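Local coordinates for amino acid ABC transporter, periplasmic amino acid-binding protein (Brucella ovis, PDB 4Z9N) that probably serves as the periplasmic solute-binding component of an amino acid ABC transporter and is seen here with glutathione bound, at residues 231-234 with 235-238. Numbering follows the deposited sequence.
Sequences THNA and LLNA
His232 and Leu236, one helical turn apart, bring imidazole and isobutyl group together at an oblique angle. With CG of His232 anti to the backbone N (chi1 171°), the ring stands out from the helix beside the next turn and turns one face to CG of Leu236, while NE2 of His232 lies 3.5 Å from CD1 of Leu236. The ring's other nitrogen, ND1, is hydrogen-bonded to the Tyr48 hydroxyl, which helps to fix its rotation. Asn237 bonds back, through its backbone and its side chain, to the backbone of Asn233. The carbonyl O of Asn233 accepts the regular helical bond from N of Asn237 at 2.8 Å and a second bond from ND2 of the same residue at 3.0 Å. These donors reach the oxygen from opposite faces of its carbonyl plane, the amide standing well above that plane rather than on a lone pair. Ile325 O takes another hydrogen bond from ND2, and Lys210 of the second subunit binds OD1 of Asn237, so the buried amide is held at both ends. On another side of the helix, CG of Leu235 packs 3.4 Å from O of Thr231, and its side chain reaches Tyr48 and Ile295. Four successive i to i+4 backbone bonds mark this as regular alpha-helix, here the buried residues 231-238 of helix 222-240 in a family 3 solute-binding protein, on which helices 44-57, 281-289 and 292-299 and the C-terminal segment pack.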
loop_
_atom_site.group_PDB
_atom_site.type_symbol
_atom_site.label_atom_id
_atom_site.label_comp_id
_atom_site.label_asym_id
_atom_site.label_seq_id
_atom_site.Cartn_x
_atom_site.Cartn_y
_atom_site.Cartn_z
ATOM N N THR D 231 -0.188 11.768 6.684
ATOM C CA THR D 231 0.801 11.828 7.765
ATOM C C THR D 231 1.826 10.697 7.578
ATOM O O THR D 231 3.036 10.936 7.573
ATOM C CB THR D 231 0.147 11.720 9.155
ATOM O OG1 THR D 231 -0.672 12.869 9.377
ATOM C CG2 THR D 231 1.211 11.638 10.254
ATOM N N HIS D 232 1.330 9.469 7.418
ATOM C CA HIS D 232 2.184 8.311 7.150
ATOM C C HIS D 232 3.100 8.500 5.944
ATOM O O HIS D 232 4.302 8.243 6.011
ATOM C CB HIS D 232 1.303 7.078 6.939
ATOM C CG HIS D 232 2.036 5.867 6.454
ATOM N ND1 HIS D 232 3.050 5.265 7.170
ATOM C CD2 HIS D 232 1.841 5.096 5.353
ATOM C CE1 HIS D 232 3.470 4.193 6.513
ATOM N NE2 HIS D 232 2.748 4.069 5.411
ATOM N N ASN D 233 2.536 8.954 4.837
ATOM C CA ASN D 233 3.341 9.039 3.628
ATOM C C ASN D 233 4.307 10.210 3.702
ATOM O O ASN D 233 5.394 10.144 3.130
ATOM C CB ASN D 233 2.441 9.108 2.396
ATOM C CG ASN D 233 1.887 7.740 2.029
ATOM O OD1 ASN D 233 2.589 6.937 1.422
ATOM N ND2 ASN D 233 0.639 7.453 2.431
ATOM N N ALA D 234 3.947 11.250 4.458
ATOM C CA ALA D 234 4.880 12.337 4.700
ATOM C C ALA D 234 6.087 11.810 5.466
ATOM O O ALA D 234 7.229 12.160 5.151
ATOM C CB ALA D 234 4.219 13.485 5.469
ATOM N N LEU D 235 5.838 10.970 6.466
ATOM C CA LEU D 235 6.939 10.392 7.237
ATOM C C LEU D 235 7.887 9.599 6.332
ATOM O O LEU D 235 9.116 9.671 6.481
ATOM C CB LEU D 235 6.409 9.486 8.353
ATOM C CG LEU D 235 5.731 10.214 9.521
ATOM C CD1 LEU D 235 5.011 9.221 10.423
ATOM C CD2 LEU D 235 6.758 11.025 10.310
ATOM N N LEU D 236 7.306 8.820 5.418
ATOM C CA LEU D 236 8.099 8.028 4.475
ATOM C C LEU D 236 8.881 8.911 3.495
ATOM O O LEU D 236 10.079 8.707 3.293
ATOM C CB LEU D 236 7.205 7.065 3.701
ATOM C CG LEU D 236 6.597 5.920 4.537
ATOM C CD1 LEU D 236 5.698 5.003 3.683
ATOM C CD2 LEU D 236 7.689 5.093 5.250
ATOM N N ASN D 237 8.198 9.874 2.871
ATOM C CA ASN D 237 8.864 10.754 1.910
ATOM C C ASN D 237 10.016 11.520 2.564
ATOM O O ASN D 237 11.090 11.651 1.965
ATOM C CB ASN D 237 7.867 11.738 1.271
ATOM C CG ASN D 237 7.175 11.161 0.043
ATOM O OD1 ASN D 237 7.735 11.152 -1.054
ATOM N ND2 ASN D 237 5.953 10.666 0.225
ATOM N N ALA D 238 9.794 12.008 3.781
ATOM C CA ALA D 238 10.822 12.767 4.488
ATOM C C ALA D 238 12.064 11.913 4.700
ATOM O O ALA D 238 13.186 12.376 4.468
ATOM C CB ALA D 238 10.299 13.285 5.820
#